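Local structure of scarecrow-like protein 3 (Arabidopsis thaliana, 6KPB) at residues Leu152-Ile157 against Leu181-Ala186. The protein probably acts as a nuclear transcription factor in plant development and binds zinc finger proteins of the IDD group, among them JACKDAW/IDD10. Numbering follows the deposited sequence.
Sequences LTNRAI and LALLQA
Leu183 reaches across from helix 178-189 and lays its two methyl branches on Asn154 and Ile157 of helix 145-160. Its CG lies opposite the backbone N (chi1 -171°), which carries the isopropyl end out toward helix 145-160. CD1 rests where the side chain of Asn154 leaves the backbone, 3.9 Å from Asn154 O and close to Asn154 CB. CD2 takes the other direction and meets Ile157 CG2 at 4.0 Å, the two side chains crossing at about a right angle. In Ile157 it is the CG2 branch that does the touching.

The Asn154 amide lies against the base of Leu183, with Asn154 CG 4.0 Å from Leu183 CB. These contacts are of van der Waals type. The amide nitrogen is held by helix 178-189 itself, one turn before Leu183: Asn154 ND2 is hydrogen-bonded to Gln179 O. Trp180 also packs on Asn154 and Ile157, and Leu158 touches Leu183. This side is buried, and Ile157 continues it down to Val345 on strand 345-351.

The other side is looser. Ala182 is exposed and brings only its CB near Asn154 ND2, at 4.2 Å. Arg155 starts out away from helix 178-189, and its end bends back without coming into contact.

The axes of 152-157 and 181-186 come within 10.3 Å of each other at 35°, broadly parallel, as for two helices on one face of the Rossmann-like sheet of the GRAS domain. Strand 166-171 lies between them in the chain. Between the two segments, then, the apolar packing centres on Leu183, set against a surface part amide and part aliphatic, while Asn154 adds a polar tie from its side chain to the backbone of the partner helix at Gln179.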
ATOM      1  N   LEU A 152      -1.922   2.806  36.253  1.00 72.90           N
ATOM      2  CA  LEU A 152      -0.892   3.342  37.139  1.00 74.93           C
ATOM      3  C   LEU A 152      -0.777   4.857  37.014  1.00 78.46           C
ATOM      4  O   LEU A 152      -0.642   5.559  38.022  1.00 79.17           O
ATOM      5  CB  LEU A 152       0.451   2.675  36.844  1.00 72.55           C
ATOM      6  CG  LEU A 152       0.581   1.210  37.271  1.00 78.83           C
ATOM      7  CD1 LEU A 152       1.877   0.597  36.750  1.00 70.77           C
ATOM      8  CD2 LEU A 152       0.496   1.097  38.787  1.00 72.41           C
ATOM      9  N   THR A 153      -0.833   5.380  35.786  1.00 72.01           N
ATOM     10  CA  THR A 153      -0.668   6.818  35.596  1.00 78.90           C
ATOM     11  C   THR A 153      -1.889   7.590  36.082  1.00 86.01           C
ATOM     12  O   THR A 153      -1.755   8.694  36.622  1.00 85.89           O
ATOM     13  CB  THR A 153      -0.388   7.130  34.126  1.00 85.49           C
ATOM     14  OG1 THR A 153      -1.491   6.695  33.325  1.00108.51           O
ATOM     15  CG2 THR A 153       0.879   6.426  33.663  1.00 91.47           C
ATOM     16  N   ASN A 154      -3.090   7.031  35.898  1.00 72.25           N
ATOM     17  CA  ASN A 154      -4.289   7.698  36.402  1.00 75.23           C
ATOM     18  C   ASN A 154      -4.280   7.776  37.925  1.00 78.06           C
ATOM     19  O   ASN A 154      -4.689   8.791  38.499  1.00 88.54           O
ATOM     20  CB  ASN A 154      -5.545   6.979  35.908  1.00 71.21           C
ATOM     21  CG  ASN A 154      -5.814   7.220  34.434  1.00 83.66           C
ATOM     22  OD1 ASN A 154      -5.189   8.075  33.807  1.00 83.22           O
ATOM     23  ND2 ASN A 154      -6.757   6.468  33.875  1.00 87.64           N
ATOM     24  N   ARG A 155      -3.817   6.717  38.593  1.00 73.02           N
ATOM     25  CA  ARG A 155      -3.695   6.756  40.048  1.00 76.33           C
ATOM     26  C   ARG A 155      -2.694   7.818  40.486  1.00 81.55           C
ATOM     27  O   ARG A 155      -2.943   8.562  41.443  1.00 77.59           O
ATOM     28  CB  ARG A 155      -3.285   5.384  40.579  1.00 79.46           C
ATOM     29  CG  ARG A 155      -4.424   4.386  40.690  1.00105.98           C
ATOM     30  CD  ARG A 155      -5.248   4.630  41.946  1.00124.44           C
ATOM     31  NE  ARG A 155      -6.641   4.937  41.637  1.00136.26           N
ATOM     32  CZ  ARG A 155      -7.559   4.022  41.342  1.00137.10           C
ATOM     33  NH1 ARG A 155      -7.229   2.737  41.309  1.00137.51           N
ATOM     34  NH2 ARG A 155      -8.804   4.390  41.076  1.00137.43           N
ATOM     35  N   ALA A 156      -1.555   7.905  39.794  1.00 73.62           N
ATOM     36  CA  ALA A 156      -0.555   8.910  40.138  1.00 74.22           C
ATOM     37  C   ALA A 156      -1.096  10.319  39.932  1.00 83.70           C
ATOM     38  O   ALA A 156      -0.799  11.228  40.716  1.00 94.92           O
ATOM     39  CB  ALA A 156       0.713   8.693  39.312  1.00 67.94           C
ATOM     40  N   ILE A 157      -1.893  10.520  38.880  1.00 80.75           N
ATOM     41  CA  ILE A 157      -2.486  11.830  38.631  1.00 81.00           C
ATOM     42  C   ILE A 157      -3.518  12.161  39.702  1.00 84.36           C
ATOM     43  O   ILE A 157      -3.513  13.259  40.272  1.00 96.34           O
ATOM     44  CB  ILE A 157      -3.100  11.883  37.220  1.00 77.44           C
ATOM     45  CG1 ILE A 157      -1.998  11.951  36.160  1.00 73.70           C
ATOM     46  CG2 ILE A 157      -4.058  13.062  37.093  1.00 71.00           C
ATOM     47  CD1 ILE A 157      -2.498  11.716  34.752  1.00 69.01           C
ATOM     48  N   LEU A 181     -11.203   8.271  29.867  1.00 92.72           N
ATOM     49  CA  LEU A 181     -12.575   7.921  30.222  1.00 90.86           C
ATOM     50  C   LEU A 181     -12.650   7.381  31.644  1.00 89.80           C
ATOM     51  O   LEU A 181     -13.579   7.707  32.392  1.00 90.53           O
ATOM     52  CB  LEU A 181     -13.135   6.903  29.227  1.00 93.75           C
ATOM     53  CG  LEU A 181     -13.496   7.415  27.831  1.00 88.83           C
ATOM     54  CD1 LEU A 181     -13.798   6.255  26.897  1.00 85.07           C
ATOM     55  CD2 LEU A 181     -14.676   8.368  27.897  1.00 79.81           C
ATOM     56  N   ALA A 182     -11.674   6.560  32.037  1.00 83.76           N
ATOM     57  CA  ALA A 182     -11.638   6.057  33.405  1.00 77.80           C
ATOM     58  C   ALA A 182     -11.322   7.171  34.396  1.00 82.95           C
ATOM     59  O   ALA A 182     -11.928   7.242  35.471  1.00 90.02           O
ATOM     60  CB  ALA A 182     -10.618   4.927  33.524  1.00 72.56           C
ATOM     61  N   LEU A 183     -10.378   8.051  34.052  1.00 80.44           N
ATOM     62  CA  LEU A 183     -10.029   9.145  34.954  1.00 83.78           C
ATOM     63  C   LEU A 183     -11.197  10.101  35.149  1.00 89.33           C
ATOM     64  O   LEU A 183     -11.332  10.706  36.218  1.00 93.08           O
ATOM     65  CB  LEU A 183      -8.807   9.899  34.426  1.00 79.30           C
ATOM     66  CG  LEU A 183      -8.209  10.933  35.383  1.00 83.47           C
ATOM     67  CD1 LEU A 183      -7.756  10.251  36.658  1.00 88.13           C
ATOM     68  CD2 LEU A 183      -7.053  11.687  34.739  1.00 76.42           C
ATOM     69  N   LEU A 184     -12.046  10.250  34.131  1.00 84.23           N
ATOM     70  CA  LEU A 184     -13.241  11.076  34.273  1.00 91.43           C
ATOM     71  C   LEU A 184     -14.161  10.524  35.356  1.00 94.01           C
ATOM     72  O   LEU A 184     -14.594  11.257  36.253  1.00102.12           O
ATOM     73  CB  LEU A 184     -13.977  11.165  32.935  1.00 96.71           C
ATOM     74  CG  LEU A 184     -13.633  12.341  32.022  1.00100.00           C
ATOM     75  CD1 LEU A 184     -14.222  12.132  30.638  1.00106.75           C
ATOM     76  CD2 LEU A 184     -14.149  13.634  32.627  1.00110.45           C
ATOM     77  N   GLN A 185     -14.464   9.226  35.289  1.00 93.45           N
ATOM     78  CA  GLN A 185     -15.326   8.611  36.294  1.00 91.02           C
ATOM     79  C   GLN A 185     -14.691   8.670  37.678  1.00 82.59           C
ATOM     80  O   GLN A 185     -15.381   8.905  38.677  1.00 82.94           O
ATOM     81  CB  GLN A 185     -15.632   7.163  35.908  1.00 87.34           C
ATOM     82  CG  GLN A 185     -16.341   6.362  36.991  1.00 84.28           C
ATOM     83  CD  GLN A 185     -17.733   6.885  37.294  1.00100.13           C
ATOM     84  OE1 GLN A 185     -18.692   6.581  36.582  1.00 96.65           O
ATOM     85  NE2 GLN A 185     -17.850   7.677  38.355  1.00103.45           N
ATOM     86  N   ALA A 186     -13.375   8.461  37.756  1.00 69.64           N
ATOM     87  CA  ALA A 186     -12.699   8.463  39.049  1.00 70.27           C
ATOM     88  C   ALA A 186     -12.707   9.852  39.674  1.00 86.86           C
ATOM     89  O   ALA A 186     -12.928   9.994  40.883  1.00 87.83           O
ATOM     90  CB  ALA A 186     -11.271   7.948  38.889  1.00 67.39           C
TER